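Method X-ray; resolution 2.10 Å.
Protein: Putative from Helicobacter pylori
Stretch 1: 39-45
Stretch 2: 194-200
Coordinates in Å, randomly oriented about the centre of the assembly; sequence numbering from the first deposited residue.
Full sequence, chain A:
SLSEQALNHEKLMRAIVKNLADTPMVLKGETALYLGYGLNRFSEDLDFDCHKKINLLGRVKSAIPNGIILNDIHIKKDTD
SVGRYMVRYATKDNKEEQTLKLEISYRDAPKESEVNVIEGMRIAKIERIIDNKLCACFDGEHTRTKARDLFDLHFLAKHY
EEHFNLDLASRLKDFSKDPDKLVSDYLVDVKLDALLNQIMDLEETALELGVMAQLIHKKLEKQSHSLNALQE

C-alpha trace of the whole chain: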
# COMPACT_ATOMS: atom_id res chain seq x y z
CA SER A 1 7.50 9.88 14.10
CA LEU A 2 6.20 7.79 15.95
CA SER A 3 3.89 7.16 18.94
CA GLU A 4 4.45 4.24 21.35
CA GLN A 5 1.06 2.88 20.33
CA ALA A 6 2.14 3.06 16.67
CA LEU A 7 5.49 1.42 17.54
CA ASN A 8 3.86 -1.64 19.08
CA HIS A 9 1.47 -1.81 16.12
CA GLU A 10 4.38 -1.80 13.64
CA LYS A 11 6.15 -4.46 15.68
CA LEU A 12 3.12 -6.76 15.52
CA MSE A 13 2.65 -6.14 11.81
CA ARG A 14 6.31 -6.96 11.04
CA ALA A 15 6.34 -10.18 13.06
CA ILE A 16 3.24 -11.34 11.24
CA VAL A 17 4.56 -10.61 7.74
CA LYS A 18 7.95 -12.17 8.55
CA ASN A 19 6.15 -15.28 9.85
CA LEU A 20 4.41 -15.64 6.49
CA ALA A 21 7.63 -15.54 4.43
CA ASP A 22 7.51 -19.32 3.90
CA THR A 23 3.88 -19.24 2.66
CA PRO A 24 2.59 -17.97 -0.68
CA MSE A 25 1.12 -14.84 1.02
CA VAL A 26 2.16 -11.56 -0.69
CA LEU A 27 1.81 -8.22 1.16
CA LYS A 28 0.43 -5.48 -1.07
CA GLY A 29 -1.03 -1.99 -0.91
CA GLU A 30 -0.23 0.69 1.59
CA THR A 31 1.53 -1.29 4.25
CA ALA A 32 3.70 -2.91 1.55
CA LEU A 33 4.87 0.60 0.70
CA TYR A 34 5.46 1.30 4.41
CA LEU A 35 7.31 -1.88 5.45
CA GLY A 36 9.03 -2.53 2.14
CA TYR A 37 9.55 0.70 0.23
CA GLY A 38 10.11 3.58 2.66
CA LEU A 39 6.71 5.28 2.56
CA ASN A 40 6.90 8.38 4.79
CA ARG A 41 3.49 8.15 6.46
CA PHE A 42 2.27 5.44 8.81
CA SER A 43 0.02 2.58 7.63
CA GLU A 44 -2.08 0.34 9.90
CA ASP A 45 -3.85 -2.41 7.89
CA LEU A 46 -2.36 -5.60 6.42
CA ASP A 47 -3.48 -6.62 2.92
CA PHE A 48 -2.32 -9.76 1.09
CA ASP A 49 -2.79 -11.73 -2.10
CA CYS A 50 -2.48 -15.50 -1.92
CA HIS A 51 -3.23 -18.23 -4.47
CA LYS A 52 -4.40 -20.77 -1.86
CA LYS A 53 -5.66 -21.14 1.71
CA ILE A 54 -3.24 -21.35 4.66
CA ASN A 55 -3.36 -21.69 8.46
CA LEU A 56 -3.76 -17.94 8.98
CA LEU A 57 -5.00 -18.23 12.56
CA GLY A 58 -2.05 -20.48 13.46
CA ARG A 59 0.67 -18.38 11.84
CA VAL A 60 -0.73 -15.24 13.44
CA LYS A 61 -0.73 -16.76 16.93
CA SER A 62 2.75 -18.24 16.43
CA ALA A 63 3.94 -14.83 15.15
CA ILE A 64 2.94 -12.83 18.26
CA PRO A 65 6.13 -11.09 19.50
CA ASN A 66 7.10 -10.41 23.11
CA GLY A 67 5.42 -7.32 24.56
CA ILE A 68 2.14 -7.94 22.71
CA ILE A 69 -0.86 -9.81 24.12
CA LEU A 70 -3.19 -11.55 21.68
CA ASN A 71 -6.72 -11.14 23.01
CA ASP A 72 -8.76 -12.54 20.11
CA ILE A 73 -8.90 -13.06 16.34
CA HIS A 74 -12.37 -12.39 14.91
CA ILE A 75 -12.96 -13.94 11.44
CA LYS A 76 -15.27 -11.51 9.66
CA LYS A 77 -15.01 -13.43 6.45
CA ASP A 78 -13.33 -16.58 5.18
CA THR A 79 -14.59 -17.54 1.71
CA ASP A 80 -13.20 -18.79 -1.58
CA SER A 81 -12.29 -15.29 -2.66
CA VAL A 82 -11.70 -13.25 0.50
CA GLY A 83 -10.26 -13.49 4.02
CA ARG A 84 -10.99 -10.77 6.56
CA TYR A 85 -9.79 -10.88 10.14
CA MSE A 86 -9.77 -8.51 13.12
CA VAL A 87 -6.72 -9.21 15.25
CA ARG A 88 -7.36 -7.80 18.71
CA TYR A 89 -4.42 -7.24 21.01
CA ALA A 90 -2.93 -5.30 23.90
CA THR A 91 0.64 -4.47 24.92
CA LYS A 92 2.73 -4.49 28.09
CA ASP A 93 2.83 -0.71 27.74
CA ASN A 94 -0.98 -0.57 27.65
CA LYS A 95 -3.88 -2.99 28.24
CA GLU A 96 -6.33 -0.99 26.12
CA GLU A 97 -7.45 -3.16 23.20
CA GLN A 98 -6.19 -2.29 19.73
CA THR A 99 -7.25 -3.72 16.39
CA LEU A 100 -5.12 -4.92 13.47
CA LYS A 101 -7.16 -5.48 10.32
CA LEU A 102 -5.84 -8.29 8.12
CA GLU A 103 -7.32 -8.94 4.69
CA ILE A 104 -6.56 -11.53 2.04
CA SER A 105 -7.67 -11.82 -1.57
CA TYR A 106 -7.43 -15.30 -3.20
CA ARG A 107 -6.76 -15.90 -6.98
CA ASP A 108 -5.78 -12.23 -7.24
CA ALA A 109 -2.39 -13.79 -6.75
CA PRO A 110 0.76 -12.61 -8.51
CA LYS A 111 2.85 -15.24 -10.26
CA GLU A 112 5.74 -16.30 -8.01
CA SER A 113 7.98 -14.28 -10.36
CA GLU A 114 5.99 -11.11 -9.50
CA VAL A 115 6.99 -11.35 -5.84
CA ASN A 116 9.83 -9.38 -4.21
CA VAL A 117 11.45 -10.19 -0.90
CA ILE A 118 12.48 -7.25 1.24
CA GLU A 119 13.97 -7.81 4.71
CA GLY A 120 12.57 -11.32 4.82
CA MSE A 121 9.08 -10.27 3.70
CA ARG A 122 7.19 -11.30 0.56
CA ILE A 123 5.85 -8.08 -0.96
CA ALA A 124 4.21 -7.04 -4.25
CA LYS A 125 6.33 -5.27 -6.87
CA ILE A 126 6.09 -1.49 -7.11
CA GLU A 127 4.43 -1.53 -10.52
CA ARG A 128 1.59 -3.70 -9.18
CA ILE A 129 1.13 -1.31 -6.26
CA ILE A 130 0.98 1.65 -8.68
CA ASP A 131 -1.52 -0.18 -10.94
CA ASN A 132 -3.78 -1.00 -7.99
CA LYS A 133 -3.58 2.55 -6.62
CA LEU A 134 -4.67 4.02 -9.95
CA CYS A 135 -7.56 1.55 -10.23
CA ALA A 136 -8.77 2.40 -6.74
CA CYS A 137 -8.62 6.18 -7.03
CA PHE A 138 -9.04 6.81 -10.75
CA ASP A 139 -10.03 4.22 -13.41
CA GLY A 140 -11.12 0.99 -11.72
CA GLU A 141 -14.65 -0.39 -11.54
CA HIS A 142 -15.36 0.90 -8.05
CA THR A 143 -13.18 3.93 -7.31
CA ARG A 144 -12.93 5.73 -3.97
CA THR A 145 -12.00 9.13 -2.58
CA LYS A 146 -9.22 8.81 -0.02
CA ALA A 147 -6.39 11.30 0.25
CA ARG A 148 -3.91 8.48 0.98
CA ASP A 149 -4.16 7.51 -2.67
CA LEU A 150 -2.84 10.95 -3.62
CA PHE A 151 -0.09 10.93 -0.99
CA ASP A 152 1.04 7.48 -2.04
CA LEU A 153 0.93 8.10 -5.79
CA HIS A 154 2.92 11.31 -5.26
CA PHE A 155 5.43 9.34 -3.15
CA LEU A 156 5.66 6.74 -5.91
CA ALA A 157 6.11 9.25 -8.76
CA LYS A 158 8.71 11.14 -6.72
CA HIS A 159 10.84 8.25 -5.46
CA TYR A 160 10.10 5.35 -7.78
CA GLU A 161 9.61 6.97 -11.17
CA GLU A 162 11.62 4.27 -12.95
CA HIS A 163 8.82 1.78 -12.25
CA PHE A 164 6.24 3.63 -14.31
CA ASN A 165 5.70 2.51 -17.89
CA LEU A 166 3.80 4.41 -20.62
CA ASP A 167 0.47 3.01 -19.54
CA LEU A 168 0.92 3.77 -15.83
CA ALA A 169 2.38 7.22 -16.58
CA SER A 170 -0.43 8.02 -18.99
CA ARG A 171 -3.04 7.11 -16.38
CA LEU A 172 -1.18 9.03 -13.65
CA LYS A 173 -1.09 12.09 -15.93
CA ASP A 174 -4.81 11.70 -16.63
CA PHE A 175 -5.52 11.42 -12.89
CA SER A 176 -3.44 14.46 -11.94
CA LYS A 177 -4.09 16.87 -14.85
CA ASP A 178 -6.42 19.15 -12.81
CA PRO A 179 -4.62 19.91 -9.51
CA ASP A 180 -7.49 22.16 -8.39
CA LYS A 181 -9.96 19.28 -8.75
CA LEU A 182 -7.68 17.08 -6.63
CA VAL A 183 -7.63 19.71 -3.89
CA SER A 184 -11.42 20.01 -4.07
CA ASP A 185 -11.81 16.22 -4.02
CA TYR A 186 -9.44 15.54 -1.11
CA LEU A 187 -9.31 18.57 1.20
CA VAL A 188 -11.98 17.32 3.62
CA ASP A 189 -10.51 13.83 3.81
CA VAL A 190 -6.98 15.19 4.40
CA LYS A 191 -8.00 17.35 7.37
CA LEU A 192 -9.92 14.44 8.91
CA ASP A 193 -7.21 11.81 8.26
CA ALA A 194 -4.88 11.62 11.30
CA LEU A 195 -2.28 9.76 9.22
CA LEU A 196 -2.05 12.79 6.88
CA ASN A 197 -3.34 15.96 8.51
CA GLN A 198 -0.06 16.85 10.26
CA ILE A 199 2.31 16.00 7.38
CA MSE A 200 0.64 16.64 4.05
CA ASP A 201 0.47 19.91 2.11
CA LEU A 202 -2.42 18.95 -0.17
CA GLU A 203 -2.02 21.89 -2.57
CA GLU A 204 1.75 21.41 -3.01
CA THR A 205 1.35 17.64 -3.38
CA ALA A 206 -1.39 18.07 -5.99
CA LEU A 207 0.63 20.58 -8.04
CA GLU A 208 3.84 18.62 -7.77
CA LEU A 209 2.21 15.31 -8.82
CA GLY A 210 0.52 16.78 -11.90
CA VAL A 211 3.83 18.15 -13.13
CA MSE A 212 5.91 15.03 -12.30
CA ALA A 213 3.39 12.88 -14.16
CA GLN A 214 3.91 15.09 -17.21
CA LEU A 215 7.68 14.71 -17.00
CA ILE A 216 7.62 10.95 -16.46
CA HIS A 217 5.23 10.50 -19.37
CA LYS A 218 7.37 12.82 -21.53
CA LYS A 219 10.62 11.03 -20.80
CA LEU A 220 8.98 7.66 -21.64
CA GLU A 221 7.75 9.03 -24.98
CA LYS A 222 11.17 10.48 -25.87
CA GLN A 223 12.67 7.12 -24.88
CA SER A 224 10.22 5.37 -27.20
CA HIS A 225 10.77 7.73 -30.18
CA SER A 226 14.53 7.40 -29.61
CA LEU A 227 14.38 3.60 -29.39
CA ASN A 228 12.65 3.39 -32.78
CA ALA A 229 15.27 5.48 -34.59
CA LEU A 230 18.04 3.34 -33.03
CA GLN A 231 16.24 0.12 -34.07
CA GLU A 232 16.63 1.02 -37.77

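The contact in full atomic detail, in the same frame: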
# COMPACT_ATOMS: atom_id res chain seq x y z
N LEU A 39 7.79 4.28 2.54
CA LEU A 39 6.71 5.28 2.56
C LEU A 39 6.84 6.16 3.81
O LEU A 39 7.04 5.64 4.92
CB LEU A 39 5.34 4.57 2.56
CG LEU A 39 4.10 5.47 2.57
CD1 LEU A 39 3.96 6.24 1.28
CD2 LEU A 39 2.84 4.60 2.80
N ASN A 40 6.69 7.47 3.66
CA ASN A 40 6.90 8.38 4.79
C ASN A 40 5.60 8.85 5.46
O ASN A 40 5.47 10.02 5.85
CB ASN A 40 7.78 9.58 4.39
CG ASN A 40 7.17 10.39 3.28
OD1 ASN A 40 6.42 9.86 2.45
ND2 ASN A 40 7.47 11.68 3.26
N ARG A 41 4.64 7.95 5.58
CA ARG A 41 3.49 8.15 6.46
C ARG A 41 3.25 6.78 7.05
O ARG A 41 3.71 5.78 6.48
CB ARG A 41 2.26 8.62 5.67
CG ARG A 41 1.70 7.57 4.70
CD ARG A 41 0.34 8.00 4.14
NE ARG A 41 -0.25 7.01 3.23
CZ ARG A 41 -0.93 5.95 3.66
NH1 ARG A 41 -1.09 5.75 4.96
NH2 ARG A 41 -1.44 5.08 2.78
N PHE A 42 2.59 6.72 8.19
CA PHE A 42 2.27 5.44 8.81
C PHE A 42 1.15 4.73 8.06
O PHE A 42 0.39 5.37 7.31
CB PHE A 42 1.85 5.67 10.27
CG PHE A 42 1.94 4.44 11.13
CD1 PHE A 42 3.10 3.69 11.17
CD2 PHE A 42 0.85 4.05 11.93
CE1 PHE A 42 3.19 2.55 11.98
CE2 PHE A 42 0.94 2.92 12.74
CZ PHE A 42 2.11 2.17 12.76
N SER A 43 1.06 3.42 8.25
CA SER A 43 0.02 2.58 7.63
C SER A 43 -0.36 1.50 8.65
O SER A 43 0.52 0.94 9.29
CB SER A 43 0.58 1.90 6.38
OG SER A 43 -0.46 1.38 5.55
N GLU A 44 -1.65 1.19 8.79
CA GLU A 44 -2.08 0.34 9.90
C GLU A 44 -2.74 -0.99 9.53
O GLU A 44 -2.90 -1.84 10.41
CB GLU A 44 -3.05 1.11 10.83
CG GLU A 44 -2.76 2.59 10.99
CD GLU A 44 -3.95 3.35 11.60
OE1 GLU A 44 -5.01 3.46 10.93
OE2 GLU A 44 -3.82 3.83 12.75
N ASP A 45 -3.17 -1.17 8.29
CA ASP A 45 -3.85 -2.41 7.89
C ASP A 45 -2.90 -3.36 7.15
O ASP A 45 -1.95 -2.91 6.51
CB ASP A 45 -5.06 -2.09 7.00
CG ASP A 45 -6.09 -1.19 7.69
OD1 ASP A 45 -6.18 -1.25 8.94
OD2 ASP A 45 -6.80 -0.43 6.97
N ALA A 194 -5.97 11.44 10.33
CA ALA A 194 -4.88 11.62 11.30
C ALA A 194 -3.53 11.08 10.83
O ALA A 194 -2.49 11.39 11.43
CB ALA A 194 -5.25 11.01 12.64
N LEU A 195 -3.53 10.25 9.79
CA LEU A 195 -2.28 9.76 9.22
C LEU A 195 -1.67 10.78 8.24
O LEU A 195 -0.51 10.65 7.83
CB LEU A 195 -2.48 8.39 8.55
CG LEU A 195 -2.97 7.25 9.47
CD1 LEU A 195 -2.83 5.88 8.81
CD2 LEU A 195 -2.24 7.26 10.80
N LEU A 196 -2.45 11.81 7.89
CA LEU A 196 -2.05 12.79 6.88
C LEU A 196 -2.07 14.23 7.35
O LEU A 196 -1.25 15.05 6.91
CB LEU A 196 -2.97 12.69 5.66
CG LEU A 196 -3.09 11.35 4.93
CD1 LEU A 196 -4.18 11.44 3.86
CD2 LEU A 196 -1.75 10.94 4.32
N ASN A 197 -3.03 14.56 8.22
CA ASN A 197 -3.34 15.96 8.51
C ASN A 197 -2.19 16.79 9.09
O ASN A 197 -2.20 18.02 8.97
CB ASN A 197 -4.63 16.11 9.34
CG ASN A 197 -4.60 15.33 10.65
OD1 ASN A 197 -3.54 15.06 11.21
ND2 ASN A 197 -5.79 14.98 11.16
N GLN A 198 -1.21 16.14 9.71
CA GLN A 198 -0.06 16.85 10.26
C GLN A 198 1.16 16.86 9.34
O GLN A 198 2.14 17.55 9.62
CB GLN A 198 0.33 16.28 11.63
CG GLN A 198 -0.75 16.41 12.70
CD GLN A 198 -1.26 17.83 12.83
OE1 GLN A 198 -2.38 18.16 12.42
NE2 GLN A 198 -0.43 18.71 13.42
N ILE A 199 1.12 16.11 8.23
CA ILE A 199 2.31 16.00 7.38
C ILE A 199 2.12 16.38 5.91
O ILE A 199 3.09 16.57 5.18
CB ILE A 199 2.91 14.57 7.45
CG1 ILE A 199 1.88 13.53 6.99
CG2 ILE A 199 3.39 14.27 8.85
CD1 ILE A 199 2.47 12.13 6.79
N MSE A 200 0.88 16.48 5.47
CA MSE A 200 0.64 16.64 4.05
C MSE A 200 0.21 18.07 3.70
O MSE A 200 -0.68 18.64 4.33
CB MSE A 200 -0.39 15.62 3.59
CG MSE A 200 -0.57 15.60 2.09
SE MSE A 200 -2.09 14.42 1.64
CE MSE A 200 -1.72 14.22 -0.25
O HOH W 1 1.40 9.09 9.34

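The contact between residues 39-45 and 194-200 is small, burying 281 Å² over both sides, and it is chiefly apolar. No direct hydrogen bond is assigned across it. By CA position the two stretches come nearest at Phe-42 and Leu-195, 6.3 Å apart between CA atoms.

Leu-195 provides the largest share of the packing. Its CA-to-CB bond points toward the first stretch, and with chi1 m and chi2 t its two methyls reach the backbone and side chains there: Leu-195 CD1 lies 3.6 Å from Phe-42 O and 3.9 Å from Glu-44 OE1, while Leu-195 CD2 lies 4.4 Å from Phe-42 CB. The phenyl ring of Phe-42 leads away, so the phenylalanine meets Leu-195 through its backbone and CB. The CA-to-CB bond of Glu-44 points toward the second stretch, but the encounter with Leu-195 CD1 is one of van der Waals packing alone.

Arg-41 contributes most from the first stretch, and its long aliphatic portion suits it to lie among hydrophobic neighbours. Its CA-to-CB bond points toward the second stretch, and Arg-41 CB lies 3.7 Å from Ile-199 CD1; with chi1 p and chi2 t, Arg-41 CD comes within 3.6 Å of Leu-196 CD2, and chi3 t carries the extended chain on to NE. The guanidinium sits obliquely to the leucine methyls, with Arg-41 NH1 4.2 Å from Leu-195 CD1; in this buried setting NE and NH2 are hydrogen-bonded elsewhere in the structure. Ile-199 CD1 also packs 3.8 Å from Asn-40 O, where both residues are exposed.

The polar link is a water that joins the two backbones. It accepts a hydrogen bond from Phe-42 N (2.9 Å from its oxygen) and donates one to Leu-195 O (also 2.9 Å). Within the second stretch, Ile-199 N and Met-200 N both donate to Leu-196 O at 2.9 Å, closing a local turn; Leu-196 and Ile-199 both contact Arg-41.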